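Local coordinates for putative isohexenylglutaconyl-CoA hydratase (Pseudomonas aeruginosa, PDB 4ZU2) that hydrates isohexenylglutaconyl-CoA, a step in the breakdown of acyclic terpenes such as citronellate, as a member of the crotonase family, at the interface of chains A and B. Residues are numbered along the deposited sequence; one frame, centred on the assembly and turned at random. Chains: chain A/B, Putative isohexenylglutaconyl-CoA hydratase.

Contact 1: the interface of chains A and B. Residues chain A 143-145; chain B 211, 214-215, 237, 241.
A loop of one crotonase-fold subunit, A:Gly143 to A:Leu145, lies between two C-terminal helices of its neighbour, B:209-221 and B:227-243. A:Leu145 is the residue that enters the groove. Its CG stands beside the backbone N and anti to the carbonyl carbon (chi1 -45°), and with chi2 near 180° one methyl faces each helix. CD1 goes to helix B:227-243. CD1 of A:Leu145 lies 3.5 Å from the backbone O of B:Gln237 and also touches the CB of that residue. CD2 goes to helix B:209-221. CD2 of A:Leu145 sits 3.5 Å from the backbone O of B:Ala211 and 3.6 Å from the hydroxyl OG1 of B:Thr215. The side chains of A:Leu145 and B:Thr215 pass each other in opposite directions. The threonine hydroxyl is turned back along its own helix. OG1 of B:Thr215 donates to the O of B:Ala211 at 2.8 Å, tilted 29° from the carbonyl plane. This bond fixes the hydroxyl beside the leucine methyl. The CB of B:Ala241 rests 3.9 Å from CG of A:Leu145, at the branch point. At the other end of the loop, the CB of B:Ala211 packs 3.7 Å from the carbonyl C of A:Gly143.

Contact 2: the interface of chains A and B. Residues chain A 77, 142, 144; chain B 242-243, 247-248, 251.
The side chain of A:Arg77 crosses B:Val242 obliquely and brings the edge of its guanidinium to the backbone carbonyl there. NH1 of A:Arg77 donates to O of B:Val242 at 3.0 Å, with an angle of 156° at H. The acceptor lies in the guanidinium plane. The donor, however, stands above the carbonyl plane, 56° out of it, and not on a lone pair. NH2 adds a weak bond to the same oxygen, so both terminal nitrogens share one acceptor. A second weak bond runs from NH2 of A:Arg77 to the hydroxyl OG1 of B:Thr251, 3.3 Å away at the guanidinium edge. OG1 of B:Thr251 is fixed by its own donation to O of B:Gly247 at 2.9 Å. B:Val242 points CG1 at the arginine, 3.7 Å from NH1 of A:Arg77. CG2 of B:Val242 meets CG2 of A:Ile144 at 3.9 Å, the two side chains lying alongside and pointing the same way. B:Thr251 meets A:Ile144 at about a right angle, through its methyl CG2. With chi1 59°, its OG1 faces the arginine while CG2 faces the isoleucine. The site lies where helix B:227-243 ends and helix B:245-255 begins, met by the 3-10 helix A:77-79 and the loop after A:139-142.

Contact 3: the interface of chains A and B. Residues chain A 151-152, 155; chain B 222, 227, 230-231.
B:Leu227 holds CG anti to its backbone nitrogen (chi1 171°), and this carries its branched end over to A:Pro151 and A:Phe152. CD1 of B:Leu227 touches CB of A:Pro151 at 3.9 Å. CD2 of B:Leu227 lies 3.9 Å from CZ of A:Phe152, off the ring plane on one side, near the CE1-CZ rim. The leucine crosses both side chains at about a right angle. B:Leu231, one helix turn on, has CG beside the backbone N instead (chi1 -68°). CD2 of B:Leu231 reaches CG of A:Pro151 at 3.7 Å, and its CD1 approaches CE2 of A:Phe152. On another side of the proline, CB of B:Ser222 packs 3.7 Å from CA of A:Pro151. A:Arg155 runs extended from CG to NE and delivers its guanidinium to the backbone of B:Ser222. NH2 of A:Arg155 donates to O of B:Ser222 at 3.2 Å, almost straight at 174°. The acceptor lies at the guanidinium edge, in its plane, and the donor nearly on the line of the carbonyl bond. NH1 passes near CD2 of B:Leu227, so the arginine borders the apolar cluster too. Helix A:149-157 here packs against the start of helix B:227-243 and the residue just past the end of helix B:209-221.

Contact 1: the interface of chains A and B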
loop_
_atom_site.group_PDB
_atom_site.type_symbol
_atom_site.label_atom_id
_atom_site.label_comp_id
_atom_site.label_asym_id
_atom_site.label_seq_id
_atom_site.Cartn_x
_atom_site.Cartn_y
_atom_site.Cartn_z
ATOM N N GLY A 143 -5.462 -16.551 -21.791
ATOM C CA GLY A 143 -6.689 -15.911 -22.186
ATOM C C GLY A 143 -7.760 -15.808 -21.133
ATOM O O GLY A 143 -8.874 -15.393 -21.472
ATOM N N ILE A 144 -7.446 -16.170 -19.879
ATOM C CA ILE A 144 -8.384 -16.037 -18.754
ATOM C C ILE A 144 -7.921 -14.969 -17.722
ATOM O O ILE A 144 -6.949 -14.274 -17.969
ATOM C CB ILE A 144 -8.655 -17.394 -18.070
ATOM C CG1 ILE A 144 -7.441 -17.889 -17.288
ATOM C CG2 ILE A 144 -9.060 -18.460 -19.133
ATOM C CD1 ILE A 144 -7.625 -19.317 -16.690
ATOM N N LEU A 145 -8.629 -14.862 -16.589
ATOM C CA LEU A 145 -8.484 -13.741 -15.661
ATOM C C LEU A 145 -8.109 -14.294 -14.307
ATOM O O LEU A 145 -8.681 -15.272 -13.906
ATOM C CB LEU A 145 -9.799 -12.973 -15.497
ATOM C CG LEU A 145 -10.634 -12.619 -16.716
ATOM C CD1 LEU A 145 -11.843 -11.726 -16.307
ATOM C CD2 LEU A 145 -9.773 -11.962 -17.789
ATOM N N ALA B 211 -7.971 -10.460 -22.447
ATOM C CA ALA B 211 -7.726 -10.937 -21.107
ATOM C C ALA B 211 -7.032 -9.868 -20.269
ATOM O O ALA B 211 -7.376 -9.701 -19.107
ATOM C CB ALA B 211 -6.889 -12.206 -21.132
ATOM N N ALA B 214 -9.485 -6.783 -19.284
ATOM C CA ALA B 214 -10.506 -7.052 -18.272
ATOM C C ALA B 214 -9.882 -7.290 -16.885
ATOM O O ALA B 214 -10.460 -6.952 -15.845
ATOM C CB ALA B 214 -11.424 -8.248 -18.724
ATOM N N THR B 215 -8.690 -7.864 -16.878
ATOM C CA THR B 215 -7.959 -8.074 -15.650
ATOM C C THR B 215 -7.620 -6.730 -15.048
ATOM O O THR B 215 -7.770 -6.505 -13.823
ATOM C CB THR B 215 -6.700 -8.856 -15.911
ATOM O OG1 THR B 215 -7.053 -10.180 -16.338
ATOM C CG2 THR B 215 -5.845 -8.945 -14.642
ATOM N N GLN B 237 -17.257 -12.221 -15.264
ATOM C CA GLN B 237 -16.205 -11.890 -16.200
ATOM C C GLN B 237 -15.237 -13.053 -16.460
ATOM O O GLN B 237 -14.748 -13.229 -17.553
ATOM C CB GLN B 237 -15.439 -10.649 -15.680
ATOM C CG GLN B 237 -16.310 -9.373 -15.851
ATOM C CD GLN B 237 -15.600 -8.072 -15.459
ATOM O OE1 GLN B 237 -16.214 -7.166 -14.870
ATOM N NE2 GLN B 237 -14.317 -7.968 -15.795
ATOM N N ALA B 241 -14.634 -14.859 -20.129
ATOM C CA ALA B 241 -13.315 -14.951 -20.710
ATOM C C ALA B 241 -12.992 -16.395 -21.124
ATOM O O ALA B 241 -12.443 -16.620 -22.184
ATOM C CB ALA B 241 -12.273 -14.418 -19.738
#

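Contact 2: the interface of chains A and B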
loop_
_atom_site.group_PDB
_atom_site.type_symbol
_atom_site.label_atom_id
_atom_site.label_comp_id
_atom_site.label_asym_id
_atom_site.label_seq_id
_atom_site.Cartn_x
_atom_site.Cartn_y
_atom_site.Cartn_z
ATOM N N ARG A 77 -16.777 -27.266 -19.101
ATOM C CA ARG A 77 -17.253 -26.754 -20.387
ATOM C C ARG A 77 -18.559 -27.433 -20.768
ATOM O O ARG A 77 -19.373 -26.828 -21.424
ATOM C CB ARG A 77 -16.281 -27.016 -21.502
ATOM C CG ARG A 77 -15.143 -26.096 -21.492
ATOM C CD ARG A 77 -14.732 -25.740 -22.830
ATOM N NE ARG A 77 -13.494 -25.004 -22.752
ATOM C CZ ARG A 77 -13.403 -23.687 -22.614
ATOM N NH1 ARG A 77 -14.496 -22.907 -22.536
ATOM N NH2 ARG A 77 -12.192 -23.154 -22.574
ATOM N N LEU A 142 -3.113 -17.368 -20.873
ATOM C CA LEU A 142 -4.032 -18.442 -21.243
ATOM C C LEU A 142 -5.391 -17.865 -21.647
ATOM O O LEU A 142 -6.362 -18.600 -21.839
ATOM C CB LEU A 142 -4.262 -19.370 -20.041
ATOM C CG LEU A 142 -3.513 -20.701 -20.014
ATOM C CD1 LEU A 142 -2.028 -20.452 -19.897
ATOM C CD2 LEU A 142 -4.020 -21.541 -18.862
ATOM N N ILE A 144 -7.446 -16.170 -19.879
ATOM C CA ILE A 144 -8.384 -16.037 -18.754
ATOM C C ILE A 144 -7.921 -14.969 -17.722
ATOM O O ILE A 144 -6.949 -14.274 -17.969
ATOM C CB ILE A 144 -8.655 -17.394 -18.070
ATOM C CG1 ILE A 144 -7.441 -17.889 -17.288
ATOM C CG2 ILE A 144 -9.060 -18.460 -19.133
ATOM C CD1 ILE A 144 -7.625 -19.317 -16.690
ATOM N N VAL B 242 -13.430 -17.351 -20.307
ATOM C CA VAL B 242 -13.190 -18.773 -20.529
ATOM C C VAL B 242 -13.896 -19.229 -21.774
ATOM O O VAL B 242 -13.405 -20.073 -22.493
ATOM C CB VAL B 242 -13.592 -19.648 -19.282
ATOM C CG1 VAL B 242 -13.355 -21.146 -19.494
ATOM C CG2 VAL B 242 -12.727 -19.305 -18.160
ATOM N N GLY B 243 -15.052 -18.649 -22.023
ATOM C CA GLY B 243 -15.874 -19.045 -23.118
ATOM C C GLY B 243 -15.644 -18.282 -24.399
ATOM O O GLY B 243 -16.168 -18.670 -25.441
ATOM N N GLY B 247 -9.903 -17.197 -24.563
ATOM C CA GLY B 247 -9.786 -18.188 -23.512
ATOM C C GLY B 247 -9.751 -19.616 -24.020
ATOM O O GLY B 247 -9.021 -20.442 -23.480
ATOM N N SER B 248 -10.543 -19.906 -25.051
ATOM C CA SER B 248 -10.617 -21.261 -25.595
ATOM C C SER B 248 -9.290 -21.578 -26.323
ATOM O O SER B 248 -8.689 -22.613 -26.085
ATOM C CB SER B 248 -11.835 -21.419 -26.514
ATOM O OG SER B 248 -11.524 -20.953 -27.806
ATOM N N THR B 251 -6.359 -21.914 -23.384
ATOM C CA THR B 251 -6.434 -23.133 -22.583
ATOM C C THR B 251 -6.230 -24.359 -23.487
ATOM O O THR B 251 -5.704 -25.371 -23.079
ATOM C CB THR B 251 -7.771 -23.228 -21.819
ATOM O OG1 THR B 251 -8.854 -23.221 -22.747
ATOM C CG2 THR B 251 -7.937 -22.019 -20.848
#

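Contact 3: the interface of chains A and B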
loop_
_atom_site.group_PDB
_atom_site.type_symbol
_atom_site.label_atom_id
_atom_site.label_comp_id
_atom_site.label_asym_id
_atom_site.label_seq_id
_atom_site.Cartn_x
_atom_site.Cartn_y
_atom_site.Cartn_z
ATOM N N PRO A 151 -8.616 -8.648 -6.275
ATOM C CA PRO A 151 -8.739 -7.815 -5.075
ATOM C C PRO A 151 -7.807 -8.233 -3.943
ATOM O O PRO A 151 -7.355 -7.403 -3.191
ATOM C CB PRO A 151 -10.207 -8.008 -4.682
ATOM C CG PRO A 151 -10.675 -9.158 -5.393
ATOM C CD PRO A 151 -9.886 -9.281 -6.625
ATOM N N PHE A 152 -7.477 -9.517 -3.857
ATOM C CA PHE A 152 -6.630 -9.961 -2.793
ATOM C C PHE A 152 -5.127 -9.657 -3.089
ATOM O O PHE A 152 -4.336 -9.418 -2.181
ATOM C CB PHE A 152 -6.903 -11.420 -2.447
ATOM C CG PHE A 152 -8.306 -11.685 -1.923
ATOM C CD1 PHE A 152 -8.652 -11.348 -0.621
ATOM C CD2 PHE A 152 -9.257 -12.313 -2.733
ATOM C CE1 PHE A 152 -9.917 -11.614 -0.144
ATOM C CE2 PHE A 152 -10.518 -12.544 -2.290
ATOM C CZ PHE A 152 -10.865 -12.203 -0.991
ATOM N N ARG A 155 -4.743 -5.864 -2.556
ATOM C CA ARG A 155 -4.650 -5.727 -1.097
ATOM C C ARG A 155 -3.285 -6.219 -0.582
ATOM O O ARG A 155 -2.730 -5.652 0.352
ATOM C CB ARG A 155 -5.805 -6.461 -0.406
ATOM C CG ARG A 155 -7.072 -5.633 -0.379
ATOM C CD ARG A 155 -8.367 -6.408 -0.284
ATOM N NE ARG A 155 -9.381 -5.598 -0.969
ATOM C CZ ARG A 155 -10.556 -5.250 -0.476
ATOM N NH1 ARG A 155 -10.953 -5.681 0.722
ATOM N NH2 ARG A 155 -11.355 -4.471 -1.197
ATOM N N SER B 222 -10.725 -2.728 -7.741
ATOM C CA SER B 222 -10.696 -3.541 -6.532
ATOM C C SER B 222 -10.618 -2.749 -5.200
ATOM O O SER B 222 -10.632 -3.357 -4.133
ATOM C CB SER B 222 -9.593 -4.603 -6.624
ATOM O OG SER B 222 -8.344 -3.937 -6.647
ATOM N N LEU B 227 -16.271 -5.867 -1.311
ATOM C CA LEU B 227 -15.479 -6.974 -1.776
ATOM C C LEU B 227 -16.353 -8.095 -2.411
ATOM O O LEU B 227 -16.091 -8.531 -3.521
ATOM C CB LEU B 227 -14.623 -7.494 -0.605
ATOM C CG LEU B 227 -13.865 -8.812 -0.827
ATOM C CD1 LEU B 227 -12.988 -8.682 -2.058
ATOM C CD2 LEU B 227 -13.033 -9.240 0.357
ATOM N N LEU B 230 -17.766 -7.105 -5.880
ATOM C CA LEU B 230 -16.672 -7.210 -6.805
ATOM C C LEU B 230 -16.382 -8.683 -7.197
ATOM O O LEU B 230 -16.120 -8.969 -8.363
ATOM C CB LEU B 230 -15.426 -6.551 -6.201
ATOM C CG LEU B 230 -14.219 -6.631 -7.111
ATOM C CD1 LEU B 230 -14.559 -6.185 -8.511
ATOM C CD2 LEU B 230 -13.099 -5.802 -6.576
ATOM N N LEU B 231 -16.405 -9.605 -6.239
ATOM C CA LEU B 231 -16.190 -11.019 -6.550
ATOM C C LEU B 231 -17.332 -11.649 -7.410
ATOM O O LEU B 231 -17.066 -12.409 -8.397
ATOM C CB LEU B 231 -15.898 -11.813 -5.268
ATOM C CG LEU B 231 -14.543 -11.489 -4.556
ATOM C CD1 LEU B 231 -14.527 -12.212 -3.254
ATOM C CD2 LEU B 231 -13.255 -11.859 -5.409
#

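Contacts 1 and 2 are neighbours, about 9 Å apart between the centres of their C-alpha atoms, and share A:Ile144. The C-alpha centre of contact 3 lies about 15 Å from that of contact 1 and about 22 Å from that of contact 2. Helix B:227-243 takes part in all three contacts, with its start at contact 3 and its end at contact 2. Helix B:209-221 contributes to contact 1 and ends just before the serine of contact 3. One subunit's C-terminal helices thus meet its neighbour along an extended seam. The deposited assembly holds three copies, so this is probably a subunit interface of the trimer typical of the family.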